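Acyl-CoA dehydrogenase (Mycobacterium thermoresistibile, PDB 3NF4) probably catalyses the FAD-dependent alpha,beta-dehydrogenation of acyl-CoA thioesters, with its flavin-adenine dinucleotide bound between subunits of a tetramer. Local coordinates at residues 106-111 against 191-196; 133-138 against 241-246; 138-141 against 145-148; 162-167 against 176-181. All coordinates share one frame; numbering follows the deposited sequence.

Interaction 1 (106-111 against 191-196)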
# COMPACT_ATOMS: atom_id res chain seq x y z
N HIS A 106 -2.92 1.43 37.71
CA HIS A 106 -2.57 0.00 37.49
C HIS A 106 -1.44 -0.59 38.38
O HIS A 106 -1.59 -1.71 38.88
CB HIS A 106 -2.34 -0.29 35.99
CG HIS A 106 -1.65 -1.59 35.70
ND1 HIS A 106 -2.31 -2.71 35.25
CD2 HIS A 106 -0.34 -1.94 35.77
CE1 HIS A 106 -1.44 -3.69 35.06
NE2 HIS A 106 -0.24 -3.25 35.38
N PRO A 107 -0.32 0.14 38.57
CA PRO A 107 0.73 -0.35 39.48
C PRO A 107 0.27 -0.60 40.93
O PRO A 107 0.71 -1.57 41.54
CB PRO A 107 1.77 0.77 39.45
CG PRO A 107 1.57 1.42 38.18
CD PRO A 107 0.09 1.39 37.93
N LEU A 108 -0.58 0.26 41.48
CA LEU A 108 -1.03 0.09 42.86
C LEU A 108 -1.96 -1.13 42.98
O LEU A 108 -1.82 -1.92 43.92
CB LEU A 108 -1.71 1.36 43.40
CG LEU A 108 -2.33 1.41 44.80
CD1 LEU A 108 -1.37 0.92 45.90
CD2 LEU A 108 -2.86 2.82 45.15
N LEU A 109 -2.86 -1.27 42.01
CA LEU A 109 -3.84 -2.34 42.01
C LEU A 109 -3.23 -3.74 41.89
O LEU A 109 -3.75 -4.68 42.51
CB LEU A 109 -4.86 -2.12 40.89
CG LEU A 109 -5.91 -3.23 40.73
CD1 LEU A 109 -7.03 -3.13 41.77
CD2 LEU A 109 -6.47 -3.24 39.30
N VAL A 110 -2.16 -3.89 41.12
CA VAL A 110 -1.58 -5.23 40.89
C VAL A 110 -0.36 -5.54 41.77
O VAL A 110 -0.08 -6.70 42.07
CB VAL A 110 -1.30 -5.50 39.37
CG1 VAL A 110 -0.53 -6.81 39.17
CG2 VAL A 110 -2.61 -5.53 38.58
N PHE A 111 0.35 -4.50 42.23
CA PHE A 111 1.61 -4.72 42.93
C PHE A 111 1.70 -4.25 44.38
O PHE A 111 2.61 -4.66 45.10
CB PHE A 111 2.76 -4.13 42.12
CG PHE A 111 2.80 -4.62 40.70
CD1 PHE A 111 2.05 -3.98 39.71
CD2 PHE A 111 3.58 -5.71 40.34
CE1 PHE A 111 2.09 -4.43 38.41
CE2 PHE A 111 3.62 -6.16 39.04
CZ PHE A 111 2.88 -5.51 38.07
N CYS A 191 9.12 2.20 41.14
CA CYS A 191 7.86 2.92 40.95
C CYS A 191 7.39 3.70 42.20
O CYS A 191 7.56 3.23 43.33
CB CYS A 191 6.80 1.90 40.51
SG CYS A 191 5.17 2.58 40.13
N PHE A 192 6.79 4.88 42.00
CA PHE A 192 6.36 5.78 43.08
C PHE A 192 4.99 6.41 42.85
O PHE A 192 4.69 6.86 41.74
CB PHE A 192 7.36 6.93 43.27
CG PHE A 192 8.67 6.51 43.83
CD1 PHE A 192 8.86 6.41 45.20
CD2 PHE A 192 9.72 6.18 42.99
CE1 PHE A 192 10.07 5.99 45.73
CE2 PHE A 192 10.94 5.76 43.50
CZ PHE A 192 11.11 5.67 44.88
N LEU A 193 4.16 6.47 43.89
CA LEU A 193 2.92 7.23 43.84
C LEU A 193 3.14 8.63 44.42
O LEU A 193 3.35 8.79 45.64
CB LEU A 193 1.75 6.48 44.51
CG LEU A 193 0.37 7.16 44.49
CD1 LEU A 193 -0.27 7.14 43.11
CD2 LEU A 193 -0.58 6.51 45.50
N VAL A 194 3.11 9.62 43.54
CA VAL A 194 3.48 11.01 43.85
C VAL A 194 2.22 11.88 43.90
O VAL A 194 1.50 11.96 42.91
CB VAL A 194 4.44 11.58 42.77
CG1 VAL A 194 4.74 13.06 43.01
CG2 VAL A 194 5.72 10.76 42.68
N PRO A 195 1.96 12.54 45.04
CA PRO A 195 0.79 13.42 45.14
C PRO A 195 1.03 14.76 44.44
O PRO A 195 2.19 15.15 44.23
CB PRO A 195 0.65 13.64 46.65
CG PRO A 195 2.06 13.56 47.16
CD PRO A 195 2.76 12.54 46.29
N ALA A 196 -0.05 15.46 44.10
CA ALA A 196 0.03 16.72 43.35
C ALA A 196 0.65 17.88 44.15
O ALA A 196 1.04 18.89 43.57
CB ALA A 196 -1.35 17.11 42.84

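Interaction 2 (133-138 against 241-246). With FAD (flavin-adenine dinucleotide), chain C.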
# COMPACT_ATOMS: atom_id res chain seq x y z
N TYR A 133 0.51 9.41 34.29
CA TYR A 133 1.48 8.33 34.21
C TYR A 133 2.78 8.93 33.62
O TYR A 133 2.72 9.58 32.56
CB TYR A 133 0.89 7.25 33.29
CG TYR A 133 1.61 5.92 33.23
CD1 TYR A 133 1.36 4.93 34.16
CD2 TYR A 133 2.49 5.63 32.18
CE1 TYR A 133 2.00 3.69 34.11
CE2 TYR A 133 3.14 4.39 32.11
CZ TYR A 133 2.89 3.43 33.08
OH TYR A 133 3.51 2.20 33.03
N SER A 134 3.91 8.73 34.31
CA SER A 134 5.17 9.41 33.99
C SER A 134 6.40 8.52 33.84
O SER A 134 7.00 8.08 34.84
CB SER A 134 5.47 10.49 35.04
OG SER A 134 6.61 11.23 34.64
N LEU A 135 6.81 8.29 32.60
CA LEU A 135 7.88 7.33 32.31
C LEU A 135 8.94 7.91 31.38
O LEU A 135 10.14 7.80 31.66
CB LEU A 135 7.29 6.01 31.77
CG LEU A 135 8.19 4.84 31.37
CD1 LEU A 135 8.50 3.95 32.54
CD2 LEU A 135 7.56 3.97 30.27
N SER A 136 8.50 8.53 30.28
CA SER A 136 9.37 9.10 29.26
C SER A 136 10.25 10.29 29.72
O SER A 136 9.83 11.12 30.53
CB SER A 136 8.54 9.53 28.05
OG SER A 136 7.81 8.45 27.51
N GLU A 137 11.47 10.35 29.17
CA GLU A 137 12.39 11.48 29.33
C GLU A 137 12.83 11.94 27.93
O GLU A 137 12.57 11.24 26.96
CB GLU A 137 13.61 11.08 30.21
CG GLU A 137 13.20 10.60 31.61
CD GLU A 137 14.36 10.18 32.54
OE1 GLU A 137 15.53 10.61 32.33
OE2 GLU A 137 14.08 9.44 33.51
N PRO A 138 13.49 13.11 27.82
CA PRO A 138 13.91 13.57 26.47
C PRO A 138 14.86 12.59 25.75
O PRO A 138 14.72 12.38 24.54
CB PRO A 138 14.62 14.91 26.73
CG PRO A 138 14.37 15.24 28.23
CD PRO A 138 14.03 13.96 28.91
N GLN A 241 9.64 -4.22 35.54
CA GLN A 241 8.62 -5.27 35.52
C GLN A 241 7.21 -4.70 35.67
O GLN A 241 6.26 -5.19 35.04
CB GLN A 241 8.91 -6.35 36.58
CG GLN A 241 7.83 -7.47 36.69
CD GLN A 241 8.04 -8.42 37.88
OE1 GLN A 241 8.83 -8.16 38.80
NE2 GLN A 241 7.30 -9.52 37.87
N ILE A 242 7.07 -3.67 36.49
CA ILE A 242 5.79 -2.97 36.61
C ILE A 242 5.40 -2.26 35.29
O ILE A 242 4.26 -2.40 34.83
CB ILE A 242 5.77 -1.98 37.79
CG1 ILE A 242 5.96 -2.73 39.11
CG2 ILE A 242 4.46 -1.21 37.82
CD1 ILE A 242 5.93 -1.83 40.37
N ALA A 243 6.33 -1.52 34.71
CA ALA A 243 6.06 -0.78 33.48
C ALA A 243 5.74 -1.72 32.32
O ALA A 243 4.89 -1.41 31.50
CB ALA A 243 7.21 0.14 33.11
N PHE A 244 6.43 -2.86 32.29
CA PHE A 244 6.24 -3.88 31.25
C PHE A 244 4.85 -4.48 31.30
O PHE A 244 4.26 -4.78 30.25
CB PHE A 244 7.31 -4.98 31.37
CG PHE A 244 7.22 -6.07 30.33
CD1 PHE A 244 7.77 -5.88 29.04
CD2 PHE A 244 6.60 -7.29 30.62
CE1 PHE A 244 7.69 -6.88 28.07
CE2 PHE A 244 6.51 -8.30 29.65
CZ PHE A 244 7.06 -8.10 28.38
N SER A 245 4.30 -4.63 32.52
CA SER A 245 3.02 -5.31 32.73
C SER A 245 1.83 -4.47 32.32
O SER A 245 0.75 -5.00 32.12
CB SER A 245 2.86 -5.77 34.20
OG SER A 245 2.24 -4.79 35.02
N ALA A 246 2.03 -3.16 32.22
CA ALA A 246 0.97 -2.25 31.77
C ALA A 246 0.83 -2.11 30.22
O ALA A 246 -0.17 -1.57 29.74
CB ALA A 246 1.14 -0.90 32.43
PA FAD C . 12.36 8.12 19.55
O1A FAD C . 12.49 6.97 20.52
O2A FAD C . 13.46 9.14 19.53
O5B FAD C . 12.22 7.52 18.06
C5B FAD C . 12.36 8.29 16.87
C4B FAD C . 12.18 7.38 15.65
O4B FAD C . 13.11 6.28 15.64
C3B FAD C . 10.78 6.77 15.62
O3B FAD C . 10.30 6.78 14.27
C2B FAD C . 10.98 5.33 16.06
O2B FAD C . 9.93 4.46 15.56
C1B FAD C . 12.41 5.02 15.58
N9A FAD C . 12.99 3.98 16.46
C8A FAD C . 13.32 4.13 17.78
N7A FAD C . 13.78 2.95 18.25
C5A FAD C . 13.73 2.06 17.23
C6A FAD C . 14.07 0.72 17.11
N6A FAD C . 14.55 0.05 18.19
N1A FAD C . 13.91 0.09 15.91
C2A FAD C . 13.43 0.75 14.84
N3A FAD C . 13.08 2.04 14.94
C4A FAD C . 13.22 2.72 16.11
N1 FAD C . 4.97 9.22 27.62
C2 FAD C . 4.62 8.79 28.87
O2 FAD C . 5.38 8.02 29.52
N3 FAD C . 3.46 9.19 29.44
C4 FAD C . 2.60 10.02 28.78
O4 FAD C . 1.53 10.37 29.34
C4X FAD C . 2.93 10.47 27.49
N5 FAD C . 2.10 11.31 26.81
C5X FAD C . 2.46 11.75 25.58
C6 FAD C . 1.60 12.61 24.89
C7 FAD C . 1.94 13.09 23.62
C7M FAD C . 0.99 14.02 22.91
C8 FAD C . 3.15 12.67 23.05
C8M FAD C . 3.62 13.11 21.68
C9 FAD C . 3.99 11.81 23.74
C9A FAD C . 3.67 11.33 25.00
N10 FAD C . 4.51 10.48 25.65
C10 FAD C . 4.16 10.06 26.90
C1' FAD C . 5.80 10.05 25.03
C2' FAD C . 5.66 9.04 23.86
O2' FAD C . 5.26 7.75 24.38
C3' FAD C . 6.93 8.98 22.97
O3' FAD C . 7.05 10.25 22.30
C4' FAD C . 7.01 7.88 21.89
O4' FAD C . 6.66 6.59 22.42
C5' FAD C . 8.35 7.73 21.12
O5' FAD C . 9.57 8.13 21.79
P FAD C . 10.45 9.38 21.23
O1P FAD C . 9.52 10.57 21.04
O2P FAD C . 11.67 9.58 22.08
O3P FAD C . 10.92 8.84 19.78
O HOH W 1 4.59 1.26 30.49

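Interaction 3 (138-141 against 145-148). With FAD (flavin-adenine dinucleotide), chain C.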
# COMPACT_ATOMS: atom_id res chain seq x y z
N PRO A 138 13.49 13.11 27.82
CA PRO A 138 13.91 13.57 26.47
C PRO A 138 14.86 12.59 25.75
O PRO A 138 14.72 12.38 24.54
CB PRO A 138 14.62 14.91 26.73
CG PRO A 138 14.37 15.24 28.23
CD PRO A 138 14.03 13.96 28.91
N GLN A 139 15.77 11.96 26.48
CA GLN A 139 16.72 11.01 25.89
C GLN A 139 16.22 9.55 25.84
O GLN A 139 16.99 8.63 25.54
CB GLN A 139 18.10 11.12 26.58
CG GLN A 139 18.27 10.39 27.95
CD GLN A 139 17.34 10.89 29.08
OE1 GLN A 139 16.97 12.09 29.15
NE2 GLN A 139 16.99 9.98 29.98
N ALA A 140 14.93 9.36 26.11
CA ALA A 140 14.36 8.02 26.30
C ALA A 140 12.83 8.00 26.22
O ALA A 140 12.12 8.23 27.22
CB ALA A 140 14.87 7.40 27.63
N GLY A 141 12.32 7.75 25.02
CA GLY A 141 10.89 7.48 24.81
C GLY A 141 10.70 6.01 24.50
O GLY A 141 10.22 5.24 25.34
N ALA A 145 14.67 1.60 29.42
CA ALA A 145 15.82 1.31 30.29
C ALA A 145 16.90 2.41 30.41
O ALA A 145 17.67 2.41 31.36
CB ALA A 145 16.46 -0.01 29.89
N ALA A 146 16.94 3.33 29.44
CA ALA A 146 17.95 4.39 29.44
C ALA A 146 17.55 5.64 30.26
O ALA A 146 18.20 6.69 30.17
CB ALA A 146 18.30 4.78 27.98
N LEU A 147 16.50 5.51 31.06
CA LEU A 147 16.01 6.65 31.84
C LEU A 147 16.99 7.03 32.97
O LEU A 147 17.82 6.22 33.37
CB LEU A 147 14.57 6.43 32.36
CG LEU A 147 14.25 5.41 33.45
CD1 LEU A 147 14.79 5.84 34.82
CD2 LEU A 147 12.76 5.19 33.54
N ARG A 148 16.88 8.26 33.46
CA ARG A 148 17.90 8.78 34.36
C ARG A 148 17.48 9.64 35.56
O ARG A 148 18.33 9.99 36.38
CB ARG A 148 18.97 9.50 33.55
CG ARG A 148 20.30 8.78 33.59
CD ARG A 148 21.14 9.10 32.37
NE ARG A 148 21.36 7.89 31.56
CZ ARG A 148 22.50 7.19 31.55
NH1 ARG A 148 23.56 7.56 32.30
NH2 ARG A 148 22.59 6.11 30.77
PA FAD C . 12.36 8.12 19.55
O1A FAD C . 12.49 6.97 20.52
O2A FAD C . 13.46 9.14 19.53
O5B FAD C . 12.22 7.52 18.06
C5B FAD C . 12.36 8.29 16.87
C4B FAD C . 12.18 7.38 15.65
O4B FAD C . 13.11 6.28 15.64
C3B FAD C . 10.78 6.77 15.62
O3B FAD C . 10.30 6.78 14.27
C2B FAD C . 10.98 5.33 16.06
O2B FAD C . 9.93 4.46 15.56
C1B FAD C . 12.41 5.02 15.58
N9A FAD C . 12.99 3.98 16.46
C8A FAD C . 13.32 4.13 17.78
N7A FAD C . 13.78 2.95 18.25
C5A FAD C . 13.73 2.06 17.23
C6A FAD C . 14.07 0.72 17.11
N6A FAD C . 14.55 0.05 18.19
N1A FAD C . 13.91 0.09 15.91
C2A FAD C . 13.43 0.75 14.84
N3A FAD C . 13.08 2.04 14.94
C4A FAD C . 13.22 2.72 16.11
N1 FAD C . 4.97 9.22 27.62
C2 FAD C . 4.62 8.79 28.87
O2 FAD C . 5.38 8.02 29.52
N3 FAD C . 3.46 9.19 29.44
C4 FAD C . 2.60 10.02 28.78
O4 FAD C . 1.53 10.37 29.34
C4X FAD C . 2.93 10.47 27.49
N5 FAD C . 2.10 11.31 26.81
C5X FAD C . 2.46 11.75 25.58
C6 FAD C . 1.60 12.61 24.89
C7 FAD C . 1.94 13.09 23.62
C7M FAD C . 0.99 14.02 22.91
C8 FAD C . 3.15 12.67 23.05
C8M FAD C . 3.62 13.11 21.68
C9 FAD C . 3.99 11.81 23.74
C9A FAD C . 3.67 11.33 25.00
N10 FAD C . 4.51 10.48 25.65
C10 FAD C . 4.16 10.06 26.90
C1' FAD C . 5.80 10.05 25.03
C2' FAD C . 5.66 9.04 23.86
O2' FAD C . 5.26 7.75 24.38
C3' FAD C . 6.93 8.98 22.97
O3' FAD C . 7.05 10.25 22.30
C4' FAD C . 7.01 7.88 21.89
O4' FAD C . 6.66 6.59 22.42
C5' FAD C . 8.35 7.73 21.12
O5' FAD C . 9.57 8.13 21.79
P FAD C . 10.45 9.38 21.23
O1P FAD C . 9.52 10.57 21.04
O2P FAD C . 11.67 9.58 22.08
O3P FAD C . 10.92 8.84 19.78

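Interaction 4 (162-167 against 176-181). With FAD (flavin-adenine dinucleotide), chain C.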
# COMPACT_ATOMS: atom_id res chain seq x y z
N GLY A 162 15.62 15.23 39.19
CA GLY A 162 15.67 15.14 37.72
C GLY A 162 14.47 15.59 36.92
O GLY A 162 13.57 16.26 37.44
N SER A 163 14.47 15.19 35.65
CA SER A 163 13.52 15.64 34.63
C SER A 163 12.72 14.49 33.99
O SER A 163 13.28 13.40 33.76
CB SER A 163 14.28 16.36 33.51
OG SER A 163 14.69 17.66 33.87
N LYS A 164 11.45 14.75 33.69
CA LYS A 164 10.56 13.85 32.92
C LYS A 164 9.83 14.63 31.81
O LYS A 164 9.72 15.86 31.89
CB LYS A 164 9.53 13.20 33.85
CG LYS A 164 10.09 12.15 34.81
CD LYS A 164 10.54 10.92 34.03
CE LYS A 164 10.62 9.68 34.87
NZ LYS A 164 11.39 8.57 34.25
N SER A 165 9.32 13.95 30.79
CA SER A 165 8.66 14.65 29.68
C SER A 165 7.40 13.98 29.12
O SER A 165 7.08 12.84 29.46
CB SER A 165 9.65 14.97 28.56
OG SER A 165 10.33 13.81 28.16
N TRP A 166 6.68 14.72 28.29
CA TRP A 166 5.47 14.22 27.63
C TRP A 166 4.44 13.69 28.62
O TRP A 166 3.94 12.61 28.44
CB TRP A 166 5.79 13.12 26.61
CG TRP A 166 6.91 13.44 25.61
CD1 TRP A 166 8.14 12.81 25.52
CD2 TRP A 166 6.91 14.44 24.58
NE1 TRP A 166 8.89 13.38 24.53
CE2 TRP A 166 8.17 14.38 23.93
CE3 TRP A 166 5.97 15.39 24.15
CZ2 TRP A 166 8.51 15.22 22.86
CZ3 TRP A 166 6.31 16.24 23.09
CH2 TRP A 166 7.57 16.14 22.46
N ILE A 167 4.12 14.45 29.67
CA ILE A 167 3.13 13.99 30.64
C ILE A 167 1.73 14.52 30.30
O ILE A 167 1.44 15.70 30.48
CB ILE A 167 3.53 14.39 32.10
CG1 ILE A 167 4.93 13.83 32.43
CG2 ILE A 167 2.45 13.99 33.13
CD1 ILE A 167 5.52 14.31 33.73
N TYR A 176 0.36 11.20 40.48
CA TYR A 176 1.27 10.84 39.40
C TYR A 176 1.93 9.50 39.68
O TYR A 176 2.47 9.28 40.76
CB TYR A 176 2.35 11.93 39.22
CG TYR A 176 1.79 13.25 38.76
CD1 TYR A 176 1.73 13.58 37.40
CD2 TYR A 176 1.27 14.17 39.67
CE1 TYR A 176 1.19 14.80 36.98
CE2 TYR A 176 0.73 15.40 39.26
CZ TYR A 176 0.69 15.70 37.92
OH TYR A 176 0.16 16.90 37.53
N THR A 177 1.89 8.60 38.70
CA THR A 177 2.67 7.39 38.77
C THR A 177 4.04 7.64 38.13
O THR A 177 4.13 7.81 36.92
CB THR A 177 1.91 6.22 38.11
OG1 THR A 177 0.77 5.89 38.90
CG2 THR A 177 2.77 4.99 38.01
N LEU A 178 5.09 7.63 38.96
CA LEU A 178 6.47 7.96 38.56
C LEU A 178 7.41 6.75 38.45
O LEU A 178 7.30 5.80 39.23
CB LEU A 178 7.05 8.94 39.59
CG LEU A 178 8.51 9.40 39.49
CD1 LEU A 178 8.79 10.21 38.18
CD2 LEU A 178 8.93 10.18 40.75
N PHE A 179 8.35 6.81 37.51
CA PHE A 179 9.43 5.81 37.41
C PHE A 179 10.80 6.48 37.52
O PHE A 179 11.14 7.29 36.67
CB PHE A 179 9.32 4.99 36.12
CG PHE A 179 8.08 4.13 36.05
CD1 PHE A 179 8.09 2.83 36.56
CD2 PHE A 179 6.89 4.62 35.51
CE1 PHE A 179 6.93 2.03 36.52
CE2 PHE A 179 5.74 3.83 35.46
CZ PHE A 179 5.76 2.53 35.97
N ALA A 180 11.57 6.16 38.57
CA ALA A 180 12.91 6.76 38.76
C ALA A 180 14.01 5.76 39.12
O ALA A 180 13.72 4.66 39.58
CB ALA A 180 12.87 7.89 39.78
N ARG A 181 15.26 6.17 38.89
CA ARG A 181 16.43 5.29 39.04
C ARG A 181 16.99 5.22 40.48
O ARG A 181 17.30 6.24 41.08
CB ARG A 181 17.53 5.69 38.05
CG ARG A 181 18.72 4.72 38.02
CD ARG A 181 19.59 4.86 36.75
NE ARG A 181 18.96 4.36 35.52
CZ ARG A 181 18.76 3.08 35.22
NH1 ARG A 181 19.12 2.10 36.06
NH2 ARG A 181 18.18 2.76 34.06
PA FAD C . 12.36 8.12 19.55
O1A FAD C . 12.49 6.97 20.52
O2A FAD C . 13.46 9.14 19.53
O5B FAD C . 12.22 7.52 18.06
C5B FAD C . 12.36 8.29 16.87
C4B FAD C . 12.18 7.38 15.65
O4B FAD C . 13.11 6.28 15.64
C3B FAD C . 10.78 6.77 15.62
O3B FAD C . 10.30 6.78 14.27
C2B FAD C . 10.98 5.33 16.06
O2B FAD C . 9.93 4.46 15.56
C1B FAD C . 12.41 5.02 15.58
N9A FAD C . 12.99 3.98 16.46
C8A FAD C . 13.32 4.13 17.78
N7A FAD C . 13.78 2.95 18.25
C5A FAD C . 13.73 2.06 17.23
C6A FAD C . 14.07 0.72 17.11
N6A FAD C . 14.55 0.05 18.19
N1A FAD C . 13.91 0.09 15.91
C2A FAD C . 13.43 0.75 14.84
N3A FAD C . 13.08 2.04 14.94
C4A FAD C . 13.22 2.72 16.11
N1 FAD C . 4.97 9.22 27.62
C2 FAD C . 4.62 8.79 28.87
O2 FAD C . 5.38 8.02 29.52
N3 FAD C . 3.46 9.19 29.44
C4 FAD C . 2.60 10.02 28.78
O4 FAD C . 1.53 10.37 29.34
C4X FAD C . 2.93 10.47 27.49
N5 FAD C . 2.10 11.31 26.81
C5X FAD C . 2.46 11.75 25.58
C6 FAD C . 1.60 12.61 24.89
C7 FAD C . 1.94 13.09 23.62
C7M FAD C . 0.99 14.02 22.91
C8 FAD C . 3.15 12.67 23.05
C8M FAD C . 3.62 13.11 21.68
C9 FAD C . 3.99 11.81 23.74
C9A FAD C . 3.67 11.33 25.00
N10 FAD C . 4.51 10.48 25.65
C10 FAD C . 4.16 10.06 26.90
C1' FAD C . 5.80 10.05 25.03
C2' FAD C . 5.66 9.04 23.86
O2' FAD C . 5.26 7.75 24.38
C3' FAD C . 6.93 8.98 22.97
O3' FAD C . 7.05 10.25 22.30
C4' FAD C . 7.01 7.88 21.89
O4' FAD C . 6.66 6.59 22.42
C5' FAD C . 8.35 7.73 21.12
O5' FAD C . 9.57 8.13 21.79
P FAD C . 10.45 9.38 21.23
O1P FAD C . 9.52 10.57 21.04
O2P FAD C . 11.67 9.58 22.08
O3P FAD C . 10.92 8.84 19.78

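Interaction 1 (106-111 against 191-196)
Pro107 CB rests on Cys191 SG at 3.9 Å, a saturated ring carbon against a sulfur, while at the next residue the methyl CD2 of Leu108 meets CD2 of Leu193 at 4.4 Å, end to end and rather loosely. Helix 106-111 thus lays two consecutive side chains on strand 189-195, and the strand answers with two residues that alternate onto the same face. The sulfur reaches the proline because SG extends away from the backbone N of Cys191 (chi1 -177°), projecting out from the sheet. Around this pair, Ile242 of helix 239-245 touches both Pro107 and Cys191, and Thr177 and Phe179 of the adjoining strand continue the surface. Trp120 of helix 114-124 reaches both leucines. Backbone bonds to Ile233 and Arg231 hold Cys191 and Leu193 on one side of the strand, while Phe192 and Val194 pair with Leu178 and Tyr176 on the other. The helix is held internally by Phe111 N to Pro107 O at 3.0 Å. Helical N-terminal and beta-sheet middle domains meet here without a hydrogen bond between the two segments. All four touching residues are buried, so the contact rests on dispersion and on the exclusion of water, with little directional demand on either partner.

Interaction 2 (133-138 against 241-246)
The phenol ring of Tyr133 meets segment 241-246 through its hydroxyl end: OH lies 3.9 Å from Ala243 CA and also touches Ala246 CB. The ring is carried there by CG standing opposite the backbone N (chi1 -170°). A water joins the two segments, 2.9 Å from Tyr133 OH, and donates to Ala243 O, so the polar tip is served although the atoms it meets across the contact, Ala243 CA and Ala246 CB, are carbon. Beside it, the methyl CD1 of Leu135 packs on Ala243 CB at 4.1 Å.

The second flat group, the flavin, turns its pyrimidine rim to the backbone of segment 133-138. Its N3 donates to Tyr133 O at 3.2 Å, while O2 takes Ser136 N at 3.3 Å with an N-H...O angle of 158°, and a weaker bond from Leu135 N. Ser136 OG, beside its own backbone N (chi1 -58°), donates to flavin N1 at 2.9 Å. Donors gathered at N1 and O2 would be expected to stabilise negative charge there in the reduced flavin. The end of strand 131-134 and the loop after it therefore read the flavin and meet the C-terminal helical domain, at the junction of beta and helical domains that houses FAD in acyl-CoA dehydrogenases.

Interaction 3 (138-141 against 145-148)
Gln139 and Ala140 face the returning limb of the loop with two quite different groups: an amide that swings round the outside, and a single methyl that points toward it. The glutamine chain is folded back rather than extended. CG sits between the backbone N and the carbonyl carbon (chi1 80°), and a further bend at chi2 (-62°) carries the amide over the backbone of 146-148. There NE2 comes to 3.5 Å from Ala146 O, an approach that does not amount to a hydrogen bond, and lies 3.9 Å from Leu147 CA and 4.1 Å from Arg148 CB. Its hydrogen bond goes to Glu137 OE1, which also accepts Arg148 N, so one carboxylate oxygen ties the amide and the incoming backbone together.

Inside this bridge the methyl of Ala140 lies against the Ala146 peptide, with CB 4.1 Å from Ala146 C and 4.3 Å from Ala146 CB. Leu147 directs its own side chain elsewhere, onto Lys164, while its carbonyl accepts a bond from Arg181 NE. On the far flank, Gly141 brings its CA within 3.4 Å of FAD O5', a closeness that a residue lacking a side chain permits. Pro138 O is bonded to Arg276 of the second subunit, an arginine that also binds FAD. Between the two limbs themselves there is thus no hydrogen bond: they meet through the alanine methyls and the Gln139 amide, and Glu137 supplies the polar link from just outside, consistent with a loop kept closed beside the cofactor by a shared acceptor.

Interaction 4 (162-167 against 176-181)
Lys164 crosses from one beta sheet to another, and its ammonium donates a hydrogen bond to a backbone oxygen: NZ lies 2.7 Å from Phe179 O, with a C=O...N angle of 161°, nearly in line with the carbonyl. The setting is the beta-sheet middle domain of the acyl-CoA dehydrogenase fold, where strand 157-168 of the antiparallel sheet packs over strand 175-181 of the mixed sheet. The segment axes approach to 9.5 Å at an angle of 133°, a separation bridged by side chains.

The lysine gets across by a bend at chi2 (-68°), after which the chain straightens toward NZ. On the way its CE lies 3.8 Å from Leu178 CD1, so the aliphatic stem is lined by a leucine while the charge is carried past it. The buried ammonium has further partners in a salt bridge to Glu137 and a hydrogen bond to Leu135 O, which together should offset the cost of its burial. Trp166, on the same strand, belongs to the FAD pocket, with the flavin ribityl O3' over one face of its ring. At the far end of the contact, Ile167 meets Tyr176 at about a right angle, its methyl CG2 near the plane of the ring at the edge, 4.1 Å from CE1.

How the interactions relate
From the N terminus, helix 106-111 opens interaction 1, which closes some eighty residues later on strand 189-195. Before that, segment 133-138 opens interaction 2, which closes only at helix 239-245, so these two loops cross. Interaction 3 begins where segment 133-138 ends, sharing Pro138, and closes at once; interaction 4 follows it in series, and both fall within the span of interaction 1, interaction 4 also within that of interaction 2. Interactions 1 and 2 tie the N-terminal and C-terminal helical domains to the mixed sheet and meet through His106 and Ser245. Interaction 4 joins that sheet to the antiparallel one. Interactions 2, 3 and 4 all touch FAD, which interaction 1 does not.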